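Local coordinates for protein putative (Helicobacter pylori, PDB 4O8S) that belongs to the nucleotidyltransferase superfamily, in the AbiEii toxin family, and probably transfers nucleotidyl groups, at residues C135-G140 against K173-D178; D152-A157 against E203-E208. One frame throughout, in Å; residues are numbered along the deposited sequence.

Both contacts belong to the helical part of the chain that follows its mixed beta sheet, and helix 147-159 connects them. Interaction 1 joins the C-terminal part of helix 126-139 to that of helix 166-176 through two phenylalanines and a cysteine; interaction 2 ties helix 147-159 to the long helix 202-231 through a histidine-carboxylate bond. Each is partly buried, with one buried residue among those that touch: Cys137 in interaction 1 and Thr205 in interaction 2. Aromatic and sulfur packing dominates residues 135-140 against 173-178, whereas a polar bond beside a methyl contact marks 152-157 against 203-208. The two meet at Leu153, whose CD1 lies 3.7 Å from Cys137 SG and also packs on the Phe175 ring.

Interaction 1. Residues C135-G140 against K173-D178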
ATOM      1  N   CYS A 135      11.832  -0.143   2.449  1.00 41.18           N
ATOM      2  CA  CYS A 135      12.425   1.099   2.942  1.00 41.77           C
ATOM      3  C   CYS A 135      11.785   1.498   4.262  1.00 43.02           C
ATOM      4  O   CYS A 135      12.477   1.787   5.237  1.00 48.44           O
ATOM      5  CB  CYS A 135      12.245   2.227   1.924  1.00 39.57           C
ATOM      6  SG  CYS A 135      13.301   2.062   0.485  1.00 48.65           S
ATOM      7  N   ALA A 136      10.458   1.474   4.299  1.00 40.26           N
ATOM      8  CA  ALA A 136       9.720   1.949   5.460  1.00 40.61           C
ATOM      9  C   ALA A 136       9.880   1.074   6.693  1.00 44.30           C
ATOM     10  O   ALA A 136       9.806   1.567   7.813  1.00 45.95           O
ATOM     11  CB  ALA A 136       8.226   2.109   5.126  1.00 42.45           C
ATOM     12  N   CYS A 137      10.046  -0.228   6.514  1.00 48.29           N
ATOM     13  CA  CYS A 137      10.082  -1.095   7.685  1.00 43.48           C
ATOM     14  C   CYS A 137      11.455  -1.685   7.948  1.00 47.08           C
ATOM     15  O   CYS A 137      11.664  -2.295   8.996  1.00 50.30           O
ATOM     16  CB  CYS A 137       9.047  -2.217   7.577  1.00 46.27           C
ATOM     17  SG  CYS A 137       9.534  -3.564   6.459  1.00 44.68           S
ATOM     18  N   PHE A 138      12.401  -1.492   7.029  1.00 47.78           N
ATOM     19  CA  PHE A 138      13.691  -2.153   7.186  1.00 48.31           C
ATOM     20  C   PHE A 138      14.970  -1.338   6.906  1.00 52.76           C
ATOM     21  O   PHE A 138      15.832  -1.240   7.778  1.00 54.52           O
ATOM     22  CB  PHE A 138      13.705  -3.461   6.391  1.00 48.67           C
ATOM     23  CG  PHE A 138      15.015  -4.171   6.432  1.00 49.80           C
ATOM     24  CD1 PHE A 138      15.579  -4.560   7.649  1.00 51.35           C
ATOM     25  CD2 PHE A 138      15.696  -4.452   5.259  1.00 51.52           C
ATOM     26  CE1 PHE A 138      16.810  -5.218   7.687  1.00 49.98           C
ATOM     27  CE2 PHE A 138      16.924  -5.110   5.285  1.00 51.68           C
ATOM     28  CZ  PHE A 138      17.481  -5.494   6.500  1.00 51.81           C
ATOM     29  N   ASP A 139      15.123  -0.771   5.710  1.00 52.41           N
ATOM     30  CA  ASP A 139      16.417  -0.163   5.356  1.00 53.82           C
ATOM     31  C   ASP A 139      16.378   1.268   4.802  1.00 55.66           C
ATOM     32  O   ASP A 139      17.353   1.738   4.200  1.00 58.69           O
ATOM     33  CB  ASP A 139      17.186  -1.064   4.387  1.00 51.52           C
ATOM     34  CG  ASP A 139      16.377  -1.411   3.141  1.00 51.24           C
ATOM     35  OD1 ASP A 139      15.321  -0.778   2.901  1.00 54.73           O
ATOM     36  OD2 ASP A 139      16.801  -2.318   2.394  1.00 47.25           O
ATOM     37  N   GLY A 140      15.259   1.954   4.996  1.00 49.22           N
ATOM     38  CA  GLY A 140      15.157   3.343   4.585  1.00 59.60           C
ATOM     39  C   GLY A 140      15.792   4.276   5.607  1.00 68.02           C
ATOM     40  O   GLY A 140      16.310   3.828   6.641  1.00 65.18           O
ATOM     41  N   LYS A 173      14.875 -11.102   2.610  1.00 46.56           N
ATOM     42  CA  LYS A 173      15.564 -12.145   3.369  1.00 46.46           C
ATOM     43  C   LYS A 173      16.245 -11.558   4.598  1.00 48.86           C
ATOM     44  O   LYS A 173      16.108 -12.084   5.705  1.00 51.08           O
ATOM     45  CB  LYS A 173      16.590 -12.853   2.474  1.00 48.73           C
ATOM     46  CG  LYS A 173      17.274 -14.064   3.101  1.00 53.14           C
ATOM     47  CD  LYS A 173      18.202 -14.758   2.101  1.00 54.64           C
ATOM     48  CE  LYS A 173      19.017 -15.864   2.774  1.00 62.02           C
ATOM     49  NZ  LYS A 173      19.867 -16.638   1.813  1.00 64.11           N
ATOM     50  N   ASP A 174      16.963 -10.453   4.399  1.00 49.95           N
ATOM     51  CA  ASP A 174      17.646  -9.758   5.483  1.00 52.47           C
ATOM     52  C   ASP A 174      16.641  -9.328   6.557  1.00 53.19           C
ATOM     53  O   ASP A 174      16.868  -9.510   7.755  1.00 53.22           O
ATOM     54  CB  ASP A 174      18.375  -8.539   4.915  1.00 53.81           C
ATOM     55  CG  ASP A 174      19.603  -8.145   5.726  1.00 60.60           C
ATOM     56  OD1 ASP A 174      19.587  -8.268   6.976  1.00 62.42           O
ATOM     57  OD2 ASP A 174      20.589  -7.696   5.099  1.00 63.49           O
ATOM     58  N   PHE A 175      15.519  -8.771   6.109  1.00 44.07           N
ATOM     59  CA  PHE A 175      14.474  -8.283   7.007  1.00 42.82           C
ATOM     60  C   PHE A 175      13.837  -9.406   7.823  1.00 39.21           C
ATOM     61  O   PHE A 175      13.451  -9.199   8.970  1.00 37.26           O
ATOM     62  CB  PHE A 175      13.389  -7.568   6.184  1.00 41.55           C
ATOM     63  CG  PHE A 175      12.089  -7.345   6.926  1.00 39.61           C
ATOM     64  CD1 PHE A 175      12.011  -6.429   7.972  1.00 39.00           C
ATOM     65  CD2 PHE A 175      10.930  -8.029   6.548  1.00 38.70           C
ATOM     66  CE1 PHE A 175      10.800  -6.203   8.652  1.00 35.33           C
ATOM     67  CE2 PHE A 175       9.706  -7.813   7.215  1.00 37.47           C
ATOM     68  CZ  PHE A 175       9.646  -6.898   8.276  1.00 35.85           C
ATOM     69  N   SER A 176      13.715 -10.589   7.224  1.00 45.56           N
ATOM     70  CA  SER A 176      12.905 -11.655   7.814  1.00 44.87           C
ATOM     71  C   SER A 176      13.715 -12.833   8.373  1.00 47.21           C
ATOM     72  O   SER A 176      13.145 -13.875   8.703  1.00 47.27           O
ATOM     73  CB  SER A 176      11.897 -12.171   6.784  1.00 39.45           C
ATOM     74  OG  SER A 176      12.560 -12.757   5.674  1.00 38.07           O
ATOM     75  N   LYS A 177      15.032 -12.661   8.486  1.00 54.41           N
ATOM     76  CA  LYS A 177      15.933 -13.752   8.877  1.00 56.26           C
ATOM     77  C   LYS A 177      15.738 -14.245  10.328  1.00 60.45           C
ATOM     78  O   LYS A 177      16.063 -15.396  10.651  1.00 63.60           O
ATOM     79  CB  LYS A 177      17.380 -13.302   8.675  1.00 57.97           C
ATOM     80  CG  LYS A 177      17.704 -12.074   9.493  1.00 56.91           C
ATOM     81  CD  LYS A 177      19.076 -11.518   9.214  1.00 62.25           C
ATOM     82  CE  LYS A 177      19.231 -10.175   9.925  1.00 61.95           C
ATOM     83  NZ  LYS A 177      20.535  -9.519   9.610  1.00 75.62           N
ATOM     84  N   ASP A 178      15.213 -13.369  11.185  1.00 58.79           N
ATOM     85  CA  ASP A 178      15.054 -13.642  12.617  1.00 58.29           C
ATOM     86  C   ASP A 178      13.578 -13.545  12.985  1.00 56.94           C
ATOM     87  O   ASP A 178      13.138 -12.523  13.515  1.00 59.87           O
ATOM     88  CB  ASP A 178      15.865 -12.622  13.433  1.00 58.98           C
ATOM     89  CG  ASP A 178      15.990 -12.996  14.919  1.00 66.40           C
ATOM     90  OD1 ASP A 178      15.079 -13.648  15.487  1.00 62.46           O
ATOM     91  OD2 ASP A 178      17.016 -12.611  15.527  1.00 67.37           O
TER
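One face of the Phe138 ring is covered by the backbone and CB of Phe175, and its far edge abuts Asp174; the Phe175 ring in turn carries Cys137 SG over one of its faces. Phe175 CB stands 4.0 Å from the centroid of the Phe138 ring and only 18° off its normal, a CH-pi contact. The two rings, with centroids 6.0 Å apart and planes at 60°, form an offset edge-to-face pair in which Phe175 presents its edge to the face of Phe138. The side chains slide past each other in opposite directions, bringing Phe175 CD1 to 3.8 Å from Phe138 CB.

Cys137 adds a sulfur-aromatic contact, SG lying 4.0 Å from the centroid of the Phe175 ring and displaced toward the rim, nearest CE1 and CZ. With chi1 at 77° the sulfur sits between the backbone N and the carbonyl carbon, the rotamer in which it reaches the Phe175 face. These residues join the C-terminal part of helix 126-139 to that of helix 166-176 in the helical region of this nucleotidyltransferase-superfamily protein. Phe175 also packs on Leu150 of helix 147-159, Leu182 of helix 179-192 and Leu209 of helix 202-231, so its side chain is shared among several helices.

At the other end of the Phe138 ring, CZ approaches Asp174 CG to 3.5 Å, the side chains crossing at about a right angle. The carboxylate is engaged within its own segment: Lys177 NZ forms a salt bridge with Asp174 OD1 at 3.1 Å, approaching nearly in line with the C-O bond.

Interaction 2. Residues D152-A157 against E203-E208; sequences DLHFLA and EETALE
His154 NE2 donates a hydrogen bond to Glu208 OE1 at 2.8 Å, with an N-H...O angle of 161°. The acceptor lies in the imidazole plane, at the ring edge, but the donor reaches OE1 from well above the carboxylate plane, which is turned 61° from the ring. Glu208 gets there with an extended chain that meets the histidine at about a right angle, its CB 3.9 Å from His154 NE2. The other carboxylate oxygen, OE2, takes part in a salt bridge with Lys158.

Thr205, one turn earlier on helix 202-231, lies over a face of the same ring. Its methyl CG2 faces the imidazole, 3.6 Å from His154 CG, while OG1 turns back to hydrogen-bond to the carbonyl O of Asp201, the residue just before the helix. His154 CG is anti to the backbone N (chi1 171°), carrying the imidazole across from helix 147-159 to the long helix. Met212 of helix 202-231 also touches His154. Held by its edge and packed on a face, the imidazole has its rotation restrained, and the neighbouring carboxylate would be expected to stabilise a proton on NE2.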
ATOM      1  N   ASP A 152       1.748  -7.125   4.833  1.00 31.37           N
ATOM      2  CA  ASP A 152       1.772  -6.809   3.414  1.00 31.75           C
ATOM      3  C   ASP A 152       2.935  -7.459   2.692  1.00 30.81           C
ATOM      4  O   ASP A 152       2.756  -7.985   1.580  1.00 29.56           O
ATOM      5  CB  ASP A 152       1.780  -5.298   3.194  1.00 33.15           C
ATOM      6  CG  ASP A 152       0.580  -4.621   3.818  1.00 31.75           C
ATOM      7  OD1 ASP A 152      -0.420  -5.318   4.079  1.00 32.22           O
ATOM      8  OD2 ASP A 152       0.633  -3.392   4.046  1.00 31.40           O
ATOM      9  N   LEU A 153       4.120  -7.434   3.306  1.00 29.70           N
ATOM     10  CA  LEU A 153       5.292  -8.055   2.683  1.00 30.07           C
ATOM     11  C   LEU A 153       5.119  -9.570   2.561  1.00 32.91           C
ATOM     12  O   LEU A 153       5.553 -10.171   1.579  1.00 30.60           O
ATOM     13  CB  LEU A 153       6.580  -7.724   3.443  1.00 33.09           C
ATOM     14  CG  LEU A 153       7.167  -6.341   3.112  1.00 33.79           C
ATOM     15  CD1 LEU A 153       8.401  -6.070   3.970  1.00 28.21           C
ATOM     16  CD2 LEU A 153       7.517  -6.269   1.631  1.00 29.11           C
ATOM     17  N   HIS A 154       4.478 -10.172   3.563  1.00 31.14           N
ATOM     18  CA  HIS A 154       4.150 -11.591   3.530  1.00 32.38           C
ATOM     19  C   HIS A 154       3.164 -11.866   2.392  1.00 32.76           C
ATOM     20  O   HIS A 154       3.350 -12.801   1.621  1.00 31.67           O
ATOM     21  CB  HIS A 154       3.573 -12.011   4.883  1.00 31.42           C
ATOM     22  CG  HIS A 154       2.999 -13.390   4.899  1.00 37.33           C
ATOM     23  ND1 HIS A 154       1.695 -13.659   4.530  1.00 37.24           N
ATOM     24  CD2 HIS A 154       3.545 -14.581   5.254  1.00 35.62           C
ATOM     25  CE1 HIS A 154       1.468 -14.956   4.648  1.00 38.97           C
ATOM     26  NE2 HIS A 154       2.574 -15.537   5.085  1.00 38.40           N
ATOM     27  N   PHE A 155       2.128 -11.029   2.280  1.00 27.47           N
ATOM     28  CA  PHE A 155       1.152 -11.136   1.201  1.00 26.93           C
ATOM     29  C   PHE A 155       1.839 -11.051  -0.155  1.00 30.13           C
ATOM     30  O   PHE A 155       1.510 -11.803  -1.098  1.00 29.65           O
ATOM     31  CB  PHE A 155       0.138  -9.992   1.312  1.00 27.86           C
ATOM     32  CG  PHE A 155      -0.740  -9.839   0.099  1.00 25.59           C
ATOM     33  CD1 PHE A 155      -1.881 -10.629  -0.055  1.00 25.75           C
ATOM     34  CD2 PHE A 155      -0.425  -8.913  -0.900  1.00 24.95           C
ATOM     35  CE1 PHE A 155      -2.683 -10.508  -1.172  1.00 27.92           C
ATOM     36  CE2 PHE A 155      -1.228  -8.791  -2.038  1.00 25.95           C
ATOM     37  CZ  PHE A 155      -2.368  -9.584  -2.174  1.00 24.13           C
ATOM     38  N   LEU A 156       2.771 -10.106  -0.269  1.00 25.88           N
ATOM     39  CA  LEU A 156       3.496  -9.897  -1.518  1.00 28.45           C
ATOM     40  C   LEU A 156       4.401 -11.085  -1.863  1.00 28.80           C
ATOM     41  O   LEU A 156       4.403 -11.548  -2.996  1.00 26.97           O
ATOM     42  CB  LEU A 156       4.313  -8.599  -1.441  1.00 27.55           C
ATOM     43  CG  LEU A 156       3.406  -7.356  -1.575  1.00 27.82           C
ATOM     44  CD1 LEU A 156       4.122  -6.118  -1.101  1.00 23.55           C
ATOM     45  CD2 LEU A 156       2.957  -7.167  -3.030  1.00 26.35           C
ATOM     46  N   ALA A 157       5.173 -11.571  -0.897  1.00 23.34           N
ATOM     47  CA  ALA A 157       6.042 -12.721  -1.137  1.00 28.71           C
ATOM     48  C   ALA A 157       5.226 -13.964  -1.493  1.00 32.30           C
ATOM     49  O   ALA A 157       5.642 -14.788  -2.321  1.00 35.62           O
ATOM     50  CB  ALA A 157       6.913 -12.991   0.095  1.00 27.19           C
ATOM     51  N   GLU A 203       2.990 -15.086  14.610  1.00 43.88           N
ATOM     52  CA  GLU A 203       4.032 -16.111  14.623  1.00 46.04           C
ATOM     53  C   GLU A 203       4.114 -16.866  13.293  1.00 42.47           C
ATOM     54  O   GLU A 203       5.191 -17.005  12.720  1.00 43.23           O
ATOM     55  CB  GLU A 203       3.809 -17.101  15.779  1.00 52.22           C
ATOM     56  CG  GLU A 203       4.618 -16.811  17.053  1.00 61.72           C
ATOM     57  CD  GLU A 203       6.084 -17.268  16.956  1.00 71.37           C
ATOM     58  OE1 GLU A 203       6.522 -17.657  15.844  1.00 67.22           O
ATOM     59  OE2 GLU A 203       6.798 -17.232  17.994  1.00 75.22           O
ATOM     60  N   GLU A 204       2.975 -17.353  12.807  1.00 39.70           N
ATOM     61  CA  GLU A 204       2.944 -18.117  11.559  1.00 42.34           C
ATOM     62  C   GLU A 204       3.412 -17.240  10.399  1.00 40.28           C
ATOM     63  O   GLU A 204       4.245 -17.661   9.588  1.00 39.14           O
ATOM     64  CB  GLU A 204       1.539 -18.678  11.290  1.00 43.14           C
ATOM     65  CG  GLU A 204       1.440 -19.592  10.057  1.00 52.36           C
ATOM     66  CD  GLU A 204       0.024 -20.120   9.809  1.00 61.89           C
ATOM     67  OE1 GLU A 204      -0.435 -21.000  10.577  1.00 67.34           O
ATOM     68  OE2 GLU A 204      -0.628 -19.658   8.842  1.00 67.75           O
ATOM     69  N   THR A 205       2.897 -16.014  10.342  1.00 36.74           N
ATOM     70  CA  THR A 205       3.288 -15.068   9.295  1.00 36.99           C
ATOM     71  C   THR A 205       4.797 -14.824   9.309  1.00 33.14           C
ATOM     72  O   THR A 205       5.448 -14.835   8.263  1.00 33.75           O
ATOM     73  CB  THR A 205       2.553 -13.719   9.449  1.00 36.28           C
ATOM     74  OG1 THR A 205       1.150 -13.906   9.208  1.00 34.76           O
ATOM     75  CG2 THR A 205       3.116 -12.677   8.459  1.00 33.40           C
ATOM     76  N   ALA A 206       5.352 -14.619  10.498  1.00 36.36           N
ATOM     77  CA  ALA A 206       6.775 -14.333  10.631  1.00 38.66           C
ATOM     78  C   ALA A 206       7.625 -15.509  10.146  1.00 42.79           C
ATOM     79  O   ALA A 206       8.597 -15.324   9.398  1.00 41.99           O
ATOM     80  CB  ALA A 206       7.103 -14.006  12.071  1.00 41.94           C
ATOM     81  N   LEU A 207       7.263 -16.714  10.581  1.00 40.13           N
ATOM     82  CA  LEU A 207       7.974 -17.923  10.175  1.00 41.95           C
ATOM     83  C   LEU A 207       7.864 -18.129   8.684  1.00 38.74           C
ATOM     84  O   LEU A 207       8.865 -18.353   8.008  1.00 38.74           O
ATOM     85  CB  LEU A 207       7.399 -19.160  10.881  1.00 43.53           C
ATOM     86  CG  LEU A 207       7.825 -19.323  12.340  1.00 53.76           C
ATOM     87  CD1 LEU A 207       7.059 -20.459  13.023  1.00 56.19           C
ATOM     88  CD2 LEU A 207       9.330 -19.566  12.401  1.00 52.64           C
ATOM     89  N   GLU A 208       6.639 -18.053   8.179  1.00 37.59           N
ATOM     90  CA  GLU A 208       6.396 -18.303   6.771  1.00 40.02           C
ATOM     91  C   GLU A 208       7.129 -17.310   5.860  1.00 41.83           C
ATOM     92  O   GLU A 208       7.672 -17.709   4.814  1.00 40.74           O
ATOM     93  CB  GLU A 208       4.893 -18.326   6.470  1.00 41.60           C
ATOM     94  CG  GLU A 208       4.617 -18.742   5.034  1.00 49.67           C
ATOM     95  CD  GLU A 208       3.146 -18.938   4.735  1.00 52.96           C
ATOM     96  OE1 GLU A 208       2.307 -18.340   5.446  1.00 43.31           O
ATOM     97  OE2 GLU A 208       2.838 -19.692   3.777  1.00 57.86           O
TER